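Local coordinates for transcriptional regulator (Rhodococcus sp., PDB 2O0Y), which probably binds DNA through a winged helix-turn-helix domain and regulates transcription as a member of the IclR family, at the interface of chains A and B. Residues are numbered along the deposited sequence; one frame, centred on the assembly and turned at random. Chains: chain A/B, Transcriptional regulator.

The interface of chains A and B. Residues chain A 84-85, 88; chain B 29-30, 32-34.
A:Arg84, A:Trp85 and A:Leu88 project from one side of helix 80-93 of chain A, all with helical backbone angles, onto the end of helix 18-29 and the loop after it in chain B, where B:Phe32 and B:Asp33 run extended. The guanidinium of A:Arg84 grips the carbonyl of B:Phe32 end-on with both terminal nitrogens. NH1 of A:Arg84 lies 2.8 Å from O of B:Phe32, in the carbonyl plane and on a lone pair, while NH2 makes a more bent bond of 3.2 Å to the same oxygen from a position tilted off that plane. The accepting oxygen lies almost exactly in the guanidinium plane. With CG anti to the backbone N (chi1 -172°), the arginine extends from the helix and then bends at chi3 to bring its head onto the loop. NH2 of A:Arg84 also pairs with OE1 of the B:Glu30 carboxylate at 3.5 Å, a salt bridge whose hydrogen bond is weak.

The indole of A:Trp85 presents a face to B:Leu29, whose CB sits over the six-membered ring in a CH-pi contact, and CD1 of B:Leu29 reaches CZ3 of A:Trp85 at 3.6 Å. Within chain A, CD1 of the same indole lies 3.6 Å above one face of the A:Arg84 guanidinium, toward its rim, and may help to limit its turning while its edge faces the loop. Replacing A:Trp85 with an alanine would probably strip B:Leu29 of its aromatic cover and leave the arginine head freer to turn. Further along the helix, CD2 of A:Leu88 packs at 3.6 Å against CA of B:Asp33 and also touches CB of B:Phe32.

This mixed polar and apolar patch docks helix 80-93 of one subunit, which in this family links the DNA-binding and C-terminal domains, against the helix-turn-helix region of the other, and may help fix the relative placement of the DNA-binding domains in an IclR-type dimer.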
ATOM      1  N   ARG A  84       7.698   2.872  -8.645  1.00 16.73           N
ATOM      2  CA  ARG A  84       7.218   4.262  -8.430  1.00 17.52           C
ATOM      3  C   ARG A  84       5.700   4.325  -8.670  1.00 16.01           C
ATOM      4  O   ARG A  84       4.980   4.987  -7.945  1.00 17.23           O
ATOM      5  CB  ARG A  84       7.912   5.168  -9.454  1.00 16.63           C
ATOM      6  CG  ARG A  84       7.650   6.633  -9.211  1.00 25.39           C
ATOM      7  CD  ARG A  84       8.503   7.550 -10.172  1.00 25.73           C
ATOM      8  NE  ARG A  84       7.994   7.651 -11.537  1.00 27.07           N
ATOM      9  CZ  ARG A  84       6.782   8.083 -11.896  1.00 32.55           C
ATOM     10  NH1 ARG A  84       5.884   8.458 -10.981  1.00 27.05           N
ATOM     11  NH2 ARG A  84       6.461   8.157 -13.203  1.00 33.65           N
ATOM     12  N   TRP A  85       5.233   3.695  -9.747  1.00 16.95           N
ATOM     13  CA  TRP A  85       3.782   3.727 -10.088  1.00 15.72           C
ATOM     14  C   TRP A  85       3.037   2.950  -9.011  1.00 15.59           C
ATOM     15  O   TRP A  85       1.903   3.268  -8.718  1.00 16.68           O
ATOM     16  CB  TRP A  85       3.539   3.022 -11.431  1.00 16.48           C
ATOM     17  CG  TRP A  85       4.281   3.699 -12.629  1.00 15.42           C
ATOM     18  CD1 TRP A  85       4.613   4.968 -12.737  1.00 21.73           C
ATOM     19  CD2 TRP A  85       4.718   3.051 -13.808  1.00 15.46           C
ATOM     20  NE1 TRP A  85       5.315   5.194 -13.926  1.00 22.98           N
ATOM     21  CE2 TRP A  85       5.372   4.017 -14.602  1.00 21.03           C
ATOM     22  CE3 TRP A  85       4.617   1.753 -14.273  1.00 20.54           C
ATOM     23  CZ2 TRP A  85       5.935   3.722 -15.827  1.00 20.51           C
ATOM     24  CZ3 TRP A  85       5.183   1.454 -15.497  1.00 25.68           C
ATOM     25  CH2 TRP A  85       5.793   2.453 -16.275  1.00 22.32           C
ATOM     26  N   LEU A  88       2.744   5.192  -5.981  1.00 14.66           N
ATOM     27  CA  LEU A  88       1.779   6.233  -6.246  1.00 14.36           C
ATOM     28  C   LEU A  88       0.339   5.694  -6.172  1.00 15.46           C
ATOM     29  O   LEU A  88      -0.525   6.343  -5.620  1.00 16.55           O
ATOM     30  CB  LEU A  88       2.001   6.819  -7.630  1.00 15.36           C
ATOM     31  CG  LEU A  88       1.042   7.950  -8.008  1.00 16.89           C
ATOM     32  CD1 LEU A  88       1.081   9.053  -6.930  1.00 23.00           C
ATOM     33  CD2 LEU A  88       1.519   8.439  -9.399  1.00 17.33           C
TER
ATOM     34  N   LEU B  29       1.931   6.245 -18.583  1.00 23.69           N
ATOM     35  CA  LEU B  29       2.077   6.025 -17.138  1.00 23.79           C
ATOM     36  C   LEU B  29       3.119   6.944 -16.539  1.00 24.95           C
ATOM     37  O   LEU B  29       3.005   7.399 -15.409  1.00 24.34           O
ATOM     38  CB  LEU B  29       2.476   4.573 -16.915  1.00 23.93           C
ATOM     39  CG  LEU B  29       1.413   3.512 -17.202  1.00 27.23           C
ATOM     40  CD1 LEU B  29       2.012   2.097 -17.140  1.00 26.65           C
ATOM     41  CD2 LEU B  29       0.325   3.678 -16.103  1.00 30.11           C
ATOM     42  N   GLU B  30       4.152   7.237 -17.300  1.00 25.88           N
ATOM     43  CA  GLU B  30       5.177   8.191 -16.809  1.00 26.50           C
ATOM     44  C   GLU B  30       4.651   9.574 -16.504  1.00 26.59           C
ATOM     45  O   GLU B  30       5.296  10.353 -15.794  1.00 26.15           O
ATOM     46  CB  GLU B  30       6.288   8.305 -17.847  1.00 28.42           C
ATOM     47  CG  GLU B  30       7.077   7.025 -17.994  1.00 33.82           C
ATOM     48  CD  GLU B  30       8.147   6.872 -16.951  1.00 43.94           C
ATOM     49  OE1 GLU B  30       8.326   7.807 -16.115  1.00 47.38           O
ATOM     50  OE2 GLU B  30       8.815   5.812 -16.951  1.00 47.61           O
ATOM     51  N   PHE B  32       2.042  10.184 -14.731  1.00 26.86           N
ATOM     52  CA  PHE B  32       1.520  10.152 -13.356  1.00 25.92           C
ATOM     53  C   PHE B  32       2.647  10.195 -12.367  1.00 26.56           C
ATOM     54  O   PHE B  32       3.562   9.315 -12.386  1.00 25.98           O
ATOM     55  CB  PHE B  32       0.663   8.876 -13.118  1.00 27.14           C
ATOM     56  CG  PHE B  32      -0.579   8.824 -14.013  1.00 25.93           C
ATOM     57  CD1 PHE B  32      -0.455   8.447 -15.330  1.00 24.37           C
ATOM     58  CD2 PHE B  32      -1.845   9.214 -13.529  1.00 25.04           C
ATOM     59  CE1 PHE B  32      -1.561   8.431 -16.198  1.00 27.52           C
ATOM     60  CE2 PHE B  32      -2.976   9.203 -14.369  1.00 20.04           C
ATOM     61  CZ  PHE B  32      -2.878   8.827 -15.690  1.00 25.14           C
ATOM     62  N   ASP B  33       2.599  11.168 -11.455  1.00 26.81           N
ATOM     63  CA  ASP B  33       3.616  11.196 -10.435  1.00 26.76           C
ATOM     64  C   ASP B  33       3.068  11.841  -9.195  1.00 26.33           C
ATOM     65  O   ASP B  33       1.913  12.229  -9.172  1.00 24.91           O
ATOM     66  CB  ASP B  33       4.895  11.895 -10.939  1.00 28.13           C
ATOM     67  CG  ASP B  33       4.632  13.268 -11.539  1.00 30.28           C
ATOM     68  OD1 ASP B  33       3.704  13.952 -11.074  1.00 31.94           O
ATOM     69  OD2 ASP B  33       5.385  13.667 -12.460  1.00 30.64           O
ATOM     70  N   ALA B  34       3.916  12.028  -8.193  1.00 26.25           N
ATOM     71  CA  ALA B  34       3.417  12.451  -6.901  1.00 26.37           C
ATOM     72  C   ALA B  34       2.731  13.807  -6.997  1.00 26.59           C
ATOM     73  O   ALA B  34       1.723  14.027  -6.345  1.00 27.42           O
ATOM     74  CB  ALA B  34       4.531  12.440  -5.866  1.00 27.72           C
TER